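Local coordinates for YjbQ family protein (Aeropyrum pernix, PDB 2P6H) that is of unknown function, belonging to the YjbQ (UPF0047) family and forming a trimer whose chains each carry two antiparallel beta sheets, at residues Y40-T45 / T126-Y131. Residues are numbered along the deposited sequence; the frame is centred on the assembly and turned at random.
Sequences YVPHTT and TVNLLY. With SO4 (sulfate ion), chain C.
Sulfate oxygen O3 is the best-held polar atom, gripped by three donors of the loop: Thr-45 OG1 at 3.0 Å, Thr-45 N at a longer 3.3 Å, and, weakly, Thr-44 N. That last N-H is shared, pointing nearly straight (168°) at sulfate O4, 2.8 Å from Thr-44 N. Thr-44 OG1, placed between the backbone N and the carbonyl carbon, gives O4 its second short bond. Next to this site, His-43 has CG beside its backbone N (chi1 -52°), which brings the imidazole edge near the start of strand 124-133. There NE2 accepts the N-H of Thr-126 at 2.9 Å, the donor lying exactly in the ring plane, so a neutral imidazole would probably carry its N-H on ND1. Pro-42 CG lies over the centre of one imidazole face. An alanine in place of His-43 would probably leave the Thr-126 N-H without this acceptor and loosen the loop's hold on the strand beside the sulfate. At the other end, Tyr-40 and Asn-128 form an antiparallel hydrogen-bonded pair: Asn-128 N reaches Tyr-40 O at 2.7 Å, almost along the C=O axis, and Tyr-40 N returns to Asn-128 O at 3.1 Å. The tyrosine takes the crowded chi1 of 62°, laying its ring beside the strand with Asn-128 CB over one face, 3.5 Å from the centroid, a CH-pi contact. Its OH meets Ser-107 of the second subunit, and a water links it to Leu-129 O. Strands 35-40 and 124-133 are thus neighbours in one antiparallel sheet, and where their pairing ends, the loop borders the second subunit and forms an anion-binding site, Thr-44 and Thr-45 with Arg-125 of the same chain holding a sulfate probably from the crystallisation liquor.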
ATOM      1  N   TYR A  40      -6.249   9.098   4.315  1.00 25.84           N
ATOM      2  CA  TYR A  40      -5.246   9.417   3.317  1.00 26.97           C
ATOM      3  C   TYR A  40      -4.680  10.814   3.510  1.00 26.96           C
ATOM      4  O   TYR A  40      -5.307  11.703   4.081  1.00 25.76           O
ATOM      5  CB  TYR A  40      -5.840   9.246   1.900  1.00 29.27           C
ATOM      6  CG  TYR A  40      -6.991  10.173   1.640  1.00 32.73           C
ATOM      7  CD1 TYR A  40      -8.204  10.015   2.312  1.00 33.64           C
ATOM      8  CD2 TYR A  40      -6.885  11.160   0.654  1.00 34.07           C
ATOM      9  CE1 TYR A  40      -9.287  10.840   2.022  1.00 34.75           C
ATOM     10  CE2 TYR A  40      -7.972  11.982   0.359  1.00 34.21           C
ATOM     11  CZ  TYR A  40      -9.169  11.824   1.055  1.00 34.68           C
ATOM     12  OH  TYR A  40     -10.251  12.637   0.759  1.00 35.11           O
ATOM     13  N   VAL A  41      -3.424  10.970   3.072  1.00 25.12           N
ATOM     14  CA  VAL A  41      -2.774  12.255   3.169  1.00 25.41           C
ATOM     15  C   VAL A  41      -2.466  12.768   1.745  1.00 25.77           C
ATOM     16  O   VAL A  41      -2.126  12.012   0.844  1.00 26.74           O
ATOM     17  CB  VAL A  41      -1.517  12.112   4.092  1.00 25.03           C
ATOM     18  CG1 VAL A  41      -1.853  11.241   5.300  1.00 24.98           C
ATOM     19  CG2 VAL A  41      -0.372  11.483   3.321  1.00 24.17           C
ATOM     20  N   PRO A  42      -2.697  14.059   1.521  1.00 26.18           N
ATOM     21  CA  PRO A  42      -2.470  14.674   0.223  1.00 25.80           C
ATOM     22  C   PRO A  42      -0.994  15.080   0.017  1.00 25.55           C
ATOM     23  O   PRO A  42      -0.658  15.807  -0.908  1.00 26.20           O
ATOM     24  CB  PRO A  42      -3.331  15.919   0.239  1.00 26.36           C
ATOM     25  CG  PRO A  42      -3.165  16.432   1.659  1.00 27.14           C
ATOM     26  CD  PRO A  42      -3.257  15.051   2.440  1.00 25.37           C
ATOM     27  N   HIS A  43      -0.116  14.579   0.881  1.00 23.51           N
ATOM     28  CA  HIS A  43       1.303  14.941   0.799  1.00 24.40           C
ATOM     29  C   HIS A  43       2.157  13.905   0.070  1.00 23.46           C
ATOM     30  O   HIS A  43       1.935  12.707   0.221  1.00 22.88           O
ATOM     31  CB  HIS A  43       1.868  15.153   2.210  1.00 22.79           C
ATOM     32  CG  HIS A  43       1.066  16.103   3.049  1.00 25.03           C
ATOM     33  ND1 HIS A  43       0.875  17.424   2.704  1.00 25.43           N
ATOM     34  CD2 HIS A  43       0.404  15.919   4.217  1.00 24.54           C
ATOM     35  CE1 HIS A  43       0.127  18.013   3.621  1.00 24.84           C
ATOM     36  NE2 HIS A  43      -0.173  17.122   4.549  1.00 26.34           N
ATOM     37  N   THR A  44       3.125  14.379  -0.715  1.00 22.70           N
ATOM     38  CA  THR A  44       4.039  13.500  -1.439  1.00 22.07           C
ATOM     39  C   THR A  44       5.319  13.267  -0.617  1.00 22.70           C
ATOM     40  O   THR A  44       6.162  12.467  -1.006  1.00 22.40           O
ATOM     41  CB  THR A  44       4.478  14.102  -2.800  1.00 23.76           C
ATOM     42  OG1 THR A  44       5.218  15.310  -2.570  1.00 23.90           O
ATOM     43  CG2 THR A  44       3.273  14.401  -3.684  1.00 20.91           C
ATOM     44  N   THR A  45       5.467  13.978   0.503  1.00 22.52           N
ATOM     45  CA  THR A  45       6.668  13.740   1.335  1.00 24.87           C
ATOM     46  C   THR A  45       6.311  13.389   2.768  1.00 24.92           C
ATOM     47  O   THR A  45       7.093  13.567   3.692  1.00 24.81           O
ATOM     48  CB  THR A  45       7.558  14.985   1.385  1.00 25.06           C
ATOM     49  OG1 THR A  45       6.794  16.090   1.868  1.00 25.68           O
ATOM     50  CG2 THR A  45       8.076  15.318  -0.016  1.00 23.78           C
ATOM     51  N   THR A 126      -1.758  17.593   6.924  1.00 28.15           N
ATOM     52  CA  THR A 126      -3.194  17.291   6.856  1.00 28.03           C
ATOM     53  C   THR A 126      -3.464  15.806   6.653  1.00 28.03           C
ATOM     54  O   THR A 126      -2.735  15.102   5.965  1.00 28.02           O
ATOM     55  CB  THR A 126      -3.808  18.049   5.688  1.00 29.56           C
ATOM     56  OG1 THR A 126      -3.654  19.452   5.911  1.00 30.39           O
ATOM     57  CG2 THR A 126      -5.303  17.725   5.585  1.00 30.02           C
ATOM     58  N   VAL A 127      -4.522  15.327   7.334  1.00 27.02           N
ATOM     59  CA  VAL A 127      -5.007  13.975   7.101  1.00 27.35           C
ATOM     60  C   VAL A 127      -6.446  14.078   6.694  1.00 28.61           C
ATOM     61  O   VAL A 127      -7.248  14.718   7.371  1.00 27.57           O
ATOM     62  CB  VAL A 127      -4.954  13.180   8.410  1.00 26.74           C
ATOM     63  CG1 VAL A 127      -5.620  11.809   8.206  1.00 26.32           C
ATOM     64  CG2 VAL A 127      -3.529  12.974   8.860  1.00 26.69           C
ATOM     65  N   ASN A 128      -6.744  13.504   5.529  1.00 27.46           N
ATOM     66  CA  ASN A 128      -8.097  13.568   5.046  1.00 29.22           C
ATOM     67  C   ASN A 128      -8.814  12.250   5.362  1.00 31.04           C
ATOM     68  O   ASN A 128      -8.196  11.197   5.447  1.00 30.60           O
ATOM     69  CB  ASN A 128      -8.046  13.783   3.515  1.00 28.94           C
ATOM     70  CG  ASN A 128      -7.590  15.193   3.185  1.00 30.77           C
ATOM     71  OD1 ASN A 128      -6.984  15.453   2.152  1.00 32.25           O
ATOM     72  ND2 ASN A 128      -7.923  16.138   4.089  1.00 28.06           N
ATOM     73  N   LEU A 129     -10.126  12.333   5.555  1.00 31.22           N
ATOM     74  CA  LEU A 129     -10.903  11.160   5.941  1.00 32.28           C
ATOM     75  C   LEU A 129     -12.178  11.065   5.122  1.00 33.22           C
ATOM     76  O   LEU A 129     -12.814  12.071   4.808  1.00 33.00           O
ATOM     77  CB  LEU A 129     -11.279  11.232   7.431  1.00 31.86           C
ATOM     78  CG  LEU A 129     -10.138  11.497   8.425  1.00 32.14           C
ATOM     79  CD1 LEU A 129     -10.677  11.885   9.786  1.00 31.28           C
ATOM     80  CD2 LEU A 129      -9.256  10.262   8.524  1.00 30.20           C
ATOM     81  N   LEU A 130     -12.540   9.838   4.770  1.00 33.85           N
ATOM     82  CA  LEU A 130     -13.742   9.572   3.979  1.00 34.69           C
ATOM     83  C   LEU A 130     -14.446   8.353   4.537  1.00 35.28           C
ATOM     84  O   LEU A 130     -13.856   7.298   4.733  1.00 35.23           O
ATOM     85  CB  LEU A 130     -13.358   9.330   2.503  1.00 35.05           C
ATOM     86  CG  LEU A 130     -14.565   9.019   1.577  1.00 36.31           C
ATOM     87  CD1 LEU A 130     -14.285   9.367   0.115  1.00 37.32           C
ATOM     88  CD2 LEU A 130     -14.961   7.544   1.598  1.00 35.50           C
ATOM     89  N   TYR A 131     -15.741   8.479   4.797  1.00 35.20           N
ATOM     90  CA  TYR A 131     -16.509   7.348   5.292  1.00 35.71           C
ATOM     91  C   TYR A 131     -17.589   7.023   4.286  1.00 36.83           C
ATOM     92  O   TYR A 131     -18.396   7.882   3.918  1.00 36.39           O
ATOM     93  CB  TYR A 131     -17.163   7.637   6.640  1.00 34.99           C
ATOM     94  CG  TYR A 131     -17.982   6.456   7.104  1.00 34.63           C
ATOM     95  CD1 TYR A 131     -17.360   5.277   7.517  1.00 34.87           C
ATOM     96  CD2 TYR A 131     -19.377   6.478   7.044  1.00 34.64           C
ATOM     97  CE1 TYR A 131     -18.106   4.144   7.854  1.00 34.18           C
ATOM     98  CE2 TYR A 131     -20.131   5.345   7.379  1.00 33.87           C
ATOM     99  CZ  TYR A 131     -19.488   4.187   7.777  1.00 33.65           C
ATOM    100  OH  TYR A 131     -20.218   3.056   8.072  1.00 33.62           O
TER
HETATM  101  S   SO4 C 501       3.960  17.811  -0.198  1.00 30.33           S
HETATM  102  O1  SO4 C 501       5.329  18.429  -0.522  1.00 31.44           O
HETATM  103  O2  SO4 C 501       2.955  18.802   0.186  1.00 33.10           O
HETATM  104  O3  SO4 C 501       4.061  16.882   0.924  1.00 29.67           O
HETATM  105  O4  SO4 C 501       3.447  17.080  -1.349  1.00 29.04           O
HETATM  106  O   HOH W   1     -12.027  13.828   2.380  1.00 57.31           O